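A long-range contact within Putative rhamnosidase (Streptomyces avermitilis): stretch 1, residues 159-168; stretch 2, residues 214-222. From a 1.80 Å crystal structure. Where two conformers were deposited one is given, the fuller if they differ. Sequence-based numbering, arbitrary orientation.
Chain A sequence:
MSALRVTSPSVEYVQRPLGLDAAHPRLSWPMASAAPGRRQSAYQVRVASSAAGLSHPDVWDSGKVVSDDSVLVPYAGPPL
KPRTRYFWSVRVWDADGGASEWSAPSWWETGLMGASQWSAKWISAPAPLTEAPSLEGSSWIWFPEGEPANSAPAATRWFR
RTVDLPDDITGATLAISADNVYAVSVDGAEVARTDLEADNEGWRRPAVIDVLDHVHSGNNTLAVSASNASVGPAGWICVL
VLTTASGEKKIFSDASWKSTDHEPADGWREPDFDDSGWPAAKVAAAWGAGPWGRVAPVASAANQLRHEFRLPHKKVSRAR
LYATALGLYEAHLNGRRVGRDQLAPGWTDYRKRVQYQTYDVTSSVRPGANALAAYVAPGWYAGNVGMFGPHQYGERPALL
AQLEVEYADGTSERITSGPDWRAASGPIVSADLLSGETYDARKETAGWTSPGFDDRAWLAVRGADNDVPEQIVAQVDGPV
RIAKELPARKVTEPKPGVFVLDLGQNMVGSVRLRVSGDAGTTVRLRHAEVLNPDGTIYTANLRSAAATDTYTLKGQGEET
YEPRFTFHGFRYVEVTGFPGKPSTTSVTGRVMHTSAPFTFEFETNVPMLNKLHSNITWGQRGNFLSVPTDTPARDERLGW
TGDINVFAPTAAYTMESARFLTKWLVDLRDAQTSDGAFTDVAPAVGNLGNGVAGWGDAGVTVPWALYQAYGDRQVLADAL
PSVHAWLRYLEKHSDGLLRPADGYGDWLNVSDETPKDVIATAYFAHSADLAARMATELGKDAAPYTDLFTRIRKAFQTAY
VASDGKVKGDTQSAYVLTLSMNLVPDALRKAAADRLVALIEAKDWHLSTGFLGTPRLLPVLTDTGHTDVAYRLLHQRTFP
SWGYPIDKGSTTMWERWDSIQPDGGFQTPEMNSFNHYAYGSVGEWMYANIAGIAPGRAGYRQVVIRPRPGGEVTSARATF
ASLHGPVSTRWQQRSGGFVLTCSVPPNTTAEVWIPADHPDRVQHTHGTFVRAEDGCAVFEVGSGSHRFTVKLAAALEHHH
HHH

Stretch 1 159-168: FRRTVDLPDD
Stretch 2, residues 214-222: HVHSGNNTL

Residues 159-165 form an extended strand, with phi from -153° to -95° and psi from 110° to 153°, and residues 218-222 form a second. Their N-to-C directions make an angle of 148°, so the pair is antiparallel with a marked twist, and the axes approach to 4.2 Å. The register pairs Arg161 with Leu222, Thr162 with Thr221, Val163 with Asn220, Asp164 with Asn219 and Leu165 with Gly218. CA-CA separations alternate accordingly: 5.2, 5.5 and 4.9 Å at the hydrogen-bonded pairs Arg161-Leu222, Val163-Asn220 and Leu165-Gly218, but 4.3 and 4.2 Å at the non-hydrogen-bonded pairs Thr162-Thr221 and Asp164-Asn219.

Each hydrogen-bonded pair closes a reciprocal ring. Arg161 N donates to Leu222 O at 2.9 Å and Leu222 N to Arg161 O at 2.7 Å; Val163 N donates to Asn220 O at 2.9 Å and Asn220 N to Val163 O at 2.8 Å; Leu165 N donates to Gly218 O at 2.8 Å and Gly218 N to Leu165 O at 2.9 Å. The N-H...O angles, 152° to 176°, support all six. Between these rings, CA-H...O contacts use the same carbonyls, as in Thr162 CA to Asn220 O at 3.4 Å and Asn219 CA to Val163 O at 3.3 Å.

Gly218 adopts phi/psi 85°/-161°, where a CB would be jammed against the preceding carbonyl oxygen; the backbone alone therefore calls for glycine. Asp164 (chi1 t, -167°) brings its OD1 to 3.1 Å from Gly218 CA.

Thr162, Asp164, Asn219 and Thr221 direct their CB atoms to one face of the sheet. Both threonines have chi1 m, at -62° and -60°, placing Thr162 OG1 3.3 Å from Thr221 OG1 in a hydrogen bond whose donor could be either hydroxyl. Next to this pair, Arg160 (m, t, p, with chi4 91°) lays one face of its guanidinium against a methyl, with NH1 3.7 Å from Thr221 CG2; its nitrogens are hydrogen-bonded elsewhere in the structure.

Arg161, Val163, Leu165, Asn220 and Leu222 point to the other face, although the all-trans Arg161 side chain leads away from the partner stretch. Val163 (chi1 -79°) and Leu222 (m, t) meet through CG2 and CD1 at 4.0 Å. Leu165, also m, t, sets CD1 4.1 Å from Val215 CB and 3.4 Å from Asn220 ND2. The amide of Asn220 (chi1 -69°, chi2 -123°) braces the turn before its own strand: OD1 accepts from His216 N at 3.1 Å, and ND2 donates to His216 O at 2.8 Å, with a further, weak bond from ND2 to Gly218 O at 2.8 Å (126°). His216 (chi1 p, 46°) adds a bond from ND1 to Ser217 O at 3.0 Å.

Beyond the strands, a water links the loops. It donates to Asp167 OD1 at 2.5 Å and hydrogen-bonds Ser217 OG at 3.1 Å, where Asp167 has chi1 -62° and Ser217 chi1 83°. The two stretches together bury 662 Å².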

ATOM      1  N   PHE A 159     -31.849  34.049   6.509  1.00 17.91           N
ATOM      2  CA  PHE A 159     -31.411  34.472   7.839  1.00 17.81           C
ATOM      3  C   PHE A 159     -30.428  35.616   7.726  1.00 18.26           C
ATOM      4  O   PHE A 159     -29.562  35.590   6.829  1.00 17.95           O
ATOM      5  CB  PHE A 159     -30.691  33.326   8.548  1.00 18.17           C
ATOM      6  CG  PHE A 159     -31.542  32.083   8.669  1.00 17.49           C
ATOM      7  CD1 PHE A 159     -31.638  31.220   7.584  1.00 19.09           C
ATOM      8  CD2 PHE A 159     -32.296  31.822   9.818  1.00 18.21           C
ATOM      9  CE1 PHE A 159     -32.451  30.087   7.644  1.00 17.58           C
ATOM     10  CE2 PHE A 159     -33.098  30.677   9.881  1.00 18.54           C
ATOM     11  CZ  PHE A 159     -33.175  29.828   8.806  1.00 18.57           C
ATOM     12  N   ARG A 160     -30.552  36.557   8.659  1.00 18.62           N
ATOM     13  CA  ARG A 160     -29.636  37.690   8.765  1.00 19.03           C
ATOM     14  C   ARG A 160     -29.239  37.962  10.194  1.00 19.89           C
ATOM     15  O   ARG A 160     -30.040  37.765  11.125  1.00 21.16           O
ATOM     16  CB  ARG A 160     -30.309  38.963   8.223  1.00 18.87           C
ATOM     17  CG  ARG A 160     -30.393  39.055   6.706  1.00 20.38           C
ATOM     18  CD  ARG A 160     -31.151  40.307   6.228  1.00 17.73           C
ATOM     19  NE  ARG A 160     -30.678  41.551   6.847  1.00 19.49           N
ATOM     20  CZ  ARG A 160     -29.721  42.324   6.344  1.00 18.63           C
ATOM     21  NH1 ARG A 160     -29.124  42.002   5.209  1.00 19.06           N
ATOM     22  NH2 ARG A 160     -29.376  43.448   6.977  1.00 19.60           N
ATOM     23  N   ARG A 161     -28.017  38.465  10.360  1.00 20.10           N
ATOM     24  CA  ARG A 161     -27.584  38.998  11.647  0.50 21.47           C
ATOM     25  C   ARG A 161     -26.515  40.046  11.429  1.00 22.02           C
ATOM     26  O   ARG A 161     -25.581  39.868  10.667  1.00 24.56           O
ATOM     27  CB  ARG A 161     -27.070  37.922  12.610  0.50 21.41           C
ATOM     28  CG  ARG A 161     -26.857  38.453  14.023  0.50 21.76           C
ATOM     29  CD  ARG A 161     -26.469  37.387  15.029  0.50 20.68           C
ATOM     30  NE  ARG A 161     -25.998  37.988  16.274  0.50 21.92           N
ATOM     31  CZ  ARG A 161     -25.622  37.292  17.338  0.50 21.33           C
ATOM     32  NH1 ARG A 161     -25.672  35.964  17.320  0.50 18.62           N
ATOM     33  NH2 ARG A 161     -25.212  37.934  18.425  0.50 22.79           N
ATOM     34  N   THR A 162     -26.709  41.171  12.090  1.00 23.51           N
ATOM     35  CA  THR A 162     -25.682  42.211  12.106  1.00 26.40           C
ATOM     36  C   THR A 162     -25.027  42.195  13.469  1.00 27.09           C
ATOM     37  O   THR A 162     -25.717  42.345  14.479  1.00 27.47           O
ATOM     38  CB  THR A 162     -26.268  43.601  11.797  1.00 27.11           C
ATOM     39  OG1 THR A 162     -26.821  43.579  10.479  1.00 27.49           O
ATOM     40  CG2 THR A 162     -25.163  44.674  11.879  1.00 28.54           C
ATOM     41  N   VAL A 163     -23.704  42.010  13.478  1.00 27.07           N
ATOM     42  CA  VAL A 163     -22.901  41.914  14.715  1.00 28.47           C
ATOM     43  C   VAL A 163     -21.765  42.927  14.747  1.00 28.73           C
ATOM     44  O   VAL A 163     -21.132  43.197  13.721  1.00 28.58           O
ATOM     45  CB  VAL A 163     -22.299  40.504  14.909  1.00 30.45           C
ATOM     46  CG1 VAL A 163     -23.355  39.560  15.443  1.00 32.15           C
ATOM     47  CG2 VAL A 163     -21.641  39.964  13.633  1.00 30.16           C
ATOM     48  N   ASP A 164     -21.514  43.463  15.939  1.00 29.73           N
ATOM     49  CA  ASP A 164     -20.491  44.473  16.168  1.00 31.14           C
ATOM     50  C   ASP A 164     -19.237  43.731  16.642  1.00 31.88           C
ATOM     51  O   ASP A 164     -19.197  43.179  17.744  1.00 34.28           O
ATOM     52  CB  ASP A 164     -20.984  45.473  17.226  1.00 34.62           C
ATOM     53  CG  ASP A 164     -20.123  46.731  17.312  1.00 40.82           C
ATOM     54  OD1 ASP A 164     -19.079  46.811  16.647  1.00 39.77           O
ATOM     55  OD2 ASP A 164     -20.502  47.663  18.057  1.00 45.61           O
ATOM     56  N   LEU A 165     -18.222  43.694  15.790  1.00 28.76           N
ATOM     57  CA  LEU A 165     -17.013  42.912  16.080  1.00 29.46           C
ATOM     58  C   LEU A 165     -15.930  43.795  16.703  1.00 31.00           C
ATOM     59  O   LEU A 165     -15.900  44.990  16.434  1.00 29.16           O
ATOM     60  CB  LEU A 165     -16.498  42.251  14.800  1.00 28.38           C
ATOM     61  CG  LEU A 165     -17.526  41.403  14.028  1.00 29.66           C
ATOM     62  CD1 LEU A 165     -16.841  40.698  12.874  1.00 27.79           C
ATOM     63  CD2 LEU A 165     -18.202  40.387  14.953  1.00 29.36           C
ATOM     64  N   PRO A 166     -15.024  43.197  17.520  1.00 30.80           N
ATOM     65  CA  PRO A 166     -14.061  44.022  18.254  1.00 31.73           C
ATOM     66  C   PRO A 166     -12.945  44.565  17.369  1.00 29.77           C
ATOM     67  O   PRO A 166     -12.779  44.155  16.201  1.00 27.55           O
ATOM     68  CB  PRO A 166     -13.485  43.051  19.297  1.00 33.19           C
ATOM     69  CG  PRO A 166     -13.652  41.698  18.693  1.00 33.59           C
ATOM     70  CD  PRO A 166     -14.902  41.763  17.855  1.00 33.12           C
ATOM     71  N   ASP A 167     -12.186  45.499  17.925  1.00 31.71           N
ATOM     72  CA  ASP A 167     -11.014  46.030  17.257  1.00 32.40           C
ATOM     73  C   ASP A 167      -9.847  45.048  17.225  1.00 33.61           C
ATOM     74  O   ASP A 167      -9.791  44.099  18.021  1.00 32.26           O
ATOM     75  CB  ASP A 167     -10.563  47.314  17.964  1.00 35.56           C
ATOM     76  CG  ASP A 167     -11.613  48.410  17.921  1.00 38.75           C
ATOM     77  OD1 ASP A 167     -12.349  48.521  16.922  1.00 42.40           O
ATOM     78  OD2 ASP A 167     -11.704  49.180  18.890  1.00 42.43           O
ATOM     79  N   ASP A 168      -8.906  45.285  16.304  1.00 33.65           N
ATOM     80  CA  ASP A 168      -7.626  44.562  16.273  1.00 31.69           C
ATOM     81  C   ASP A 168      -7.777  43.058  16.075  1.00 29.64           C
ATOM     82  O   ASP A 168      -7.138  42.263  16.754  1.00 28.04           O
ATOM     83  CB  ASP A 168      -6.802  44.861  17.531  1.00 33.99           C
ATOM     84  CG  ASP A 168      -6.371  46.322  17.608  1.00 37.62           C
ATOM     85  OD1 ASP A 168      -6.172  46.963  16.540  1.00 39.09           O
ATOM     86  OD2 ASP A 168      -6.248  46.836  18.739  1.00 41.59           O
ATOM     87  N   HIS A 214     -12.854  38.948   4.828  1.00 31.99           N
ATOM     88  CA  HIS A 214     -14.208  39.529   4.708  1.00 32.15           C
ATOM     89  C   HIS A 214     -14.760  40.169   5.982  1.00 31.29           C
ATOM     90  O   HIS A 214     -15.785  40.831   5.924  1.00 32.14           O
ATOM     91  CB  HIS A 214     -15.219  38.506   4.175  1.00 34.78           C
ATOM     92  CG  HIS A 214     -15.002  38.144   2.744  1.00 37.14           C
ATOM     93  ND1 HIS A 214     -15.435  38.939   1.703  1.00 40.64           N
ATOM     94  CD2 HIS A 214     -14.374  37.089   2.177  1.00 39.41           C
ATOM     95  CE1 HIS A 214     -15.091  38.383   0.555  1.00 41.61           C
ATOM     96  NE2 HIS A 214     -14.437  37.264   0.815  1.00 43.79           N
ATOM     97  N   VAL A 215     -14.088  40.003   7.120  1.00 28.31           N
ATOM     98  CA  VAL A 215     -14.547  40.650   8.360  1.00 27.68           C
ATOM     99  C   VAL A 215     -13.730  41.872   8.761  1.00 29.20           C
ATOM    100  O   VAL A 215     -12.571  42.026   8.352  1.00 29.09           O
ATOM    101  CB  VAL A 215     -14.623  39.682   9.560  1.00 28.51           C
ATOM    102  CG1 VAL A 215     -15.544  38.508   9.241  1.00 28.92           C
ATOM    103  CG2 VAL A 215     -13.243  39.222   9.979  1.00 30.23           C
ATOM    104  N   HIS A 216     -14.350  42.737   9.553  1.00 27.21           N
ATOM    105  CA  HIS A 216     -13.696  43.947  10.029  1.00 29.42           C
ATOM    106  C   HIS A 216     -14.268  44.347  11.375  1.00 29.25           C
ATOM    107  O   HIS A 216     -15.232  43.762  11.856  1.00 28.50           O
ATOM    108  CB  HIS A 216     -13.852  45.080   8.998  1.00 29.72           C
ATOM    109  CG  HIS A 216     -15.244  45.222   8.473  1.00 31.57           C
ATOM    110  ND1 HIS A 216     -16.197  46.001   9.093  1.00 33.04           N
ATOM    111  CD2 HIS A 216     -15.859  44.648   7.411  1.00 31.82           C
ATOM    112  CE1 HIS A 216     -17.336  45.910   8.428  1.00 32.53           C
ATOM    113  NE2 HIS A 216     -17.153  45.104   7.399  1.00 33.42           N
ATOM    114  N   SER A 217     -13.682  45.357  11.994  1.00 30.07           N
ATOM    115  CA  SER A 217     -14.193  45.825  13.253  1.00 30.09           C
ATOM    116  C   SER A 217     -15.529  46.517  13.018  1.00 29.51           C
ATOM    117  O   SER A 217     -15.824  46.957  11.905  1.00 31.35           O
ATOM    118  CB  SER A 217     -13.183  46.786  13.895  1.00 32.27           C
ATOM    119  OG  SER A 217     -13.329  48.093  13.369  1.00 36.95           O
ATOM    120  N   GLY A 218     -16.349  46.606  14.059  1.00 29.02           N
ATOM    121  CA  GLY A 218     -17.618  47.317  13.929  1.00 29.78           C
ATOM    122  C   GLY A 218     -18.672  46.386  13.364  1.00 28.93           C
ATOM    123  O   GLY A 218     -18.513  45.163  13.403  1.00 27.74           O
ATOM    124  N   ASN A 219     -19.748  46.959  12.835  1.00 30.15           N
ATOM    125  CA  ASN A 219     -20.878  46.154  12.350  1.00 28.74           C
ATOM    126  C   ASN A 219     -20.558  45.385  11.068  1.00 28.31           C
ATOM    127  O   ASN A 219     -20.056  45.956  10.100  1.00 27.49           O
ATOM    128  CB  ASN A 219     -22.103  47.043  12.103  1.00 32.32           C
ATOM    129  CG  ASN A 219     -22.707  47.618  13.378  1.00 34.49           C
ATOM    130  OD1 ASN A 219     -23.231  48.729  13.359  1.00 37.44           O
ATOM    131  ND2 ASN A 219     -22.682  46.856  14.471  1.00 35.30           N
ATOM    132  N   ASN A 220     -20.869  44.090  11.058  1.00 25.88           N
ATOM    133  CA  ASN A 220     -20.682  43.219   9.896  1.00 25.03           C
ATOM    134  C   ASN A 220     -22.031  42.522   9.760  1.00 24.06           C
ATOM    135  O   ASN A 220     -22.597  42.122  10.785  1.00 22.71           O
ATOM    136  CB  ASN A 220     -19.665  42.106  10.167  1.00 24.84           C
ATOM    137  CG  ASN A 220     -18.233  42.589  10.307  1.00 24.96           C
ATOM    138  OD1 ASN A 220     -17.359  42.131   9.570  1.00 26.04           O
ATOM    139  ND2 ASN A 220     -17.969  43.465  11.275  1.00 25.04           N
ATOM    140  N   THR A 221     -22.510  42.349   8.533  1.00 22.74           N
ATOM    141  CA  THR A 221     -23.782  41.680   8.285  1.00 23.88           C
ATOM    142  C   THR A 221     -23.526  40.278   7.759  1.00 23.10           C
ATOM    143  O   THR A 221     -22.853  40.092   6.751  1.00 24.80           O
ATOM    144  CB  THR A 221     -24.614  42.492   7.299  1.00 25.40           C
ATOM    145  OG1 THR A 221     -24.847  43.798   7.857  1.00 27.43           O
ATOM    146  CG2 THR A 221     -25.957  41.805   7.016  1.00 24.29           C
ATOM    147  N   LEU A 222     -24.035  39.279   8.474  1.00 22.07           N
ATOM    148  CA  LEU A 222     -23.921  37.885   8.057  1.00 22.14           C
ATOM    149  C   LEU A 222     -25.288  37.528   7.515  1.00 21.62           C
ATOM    150  O   LEU A 222     -26.311  37.985   8.050  1.00 21.58           O
ATOM    151  CB  LEU A 222     -23.581  36.986   9.266  1.00 23.10           C
ATOM    152  CG  LEU A 222     -22.478  37.562  10.180  1.00 24.46           C
ATOM    153  CD1 LEU A 222     -22.297  36.733  11.430  1.00 25.03           C
ATOM    154  CD2 LEU A 222     -21.165  37.634   9.399  1.00 24.23           C
TER
HETATM  155  O   HOH W   1     -11.629  50.061  15.108  1.00 43.87           O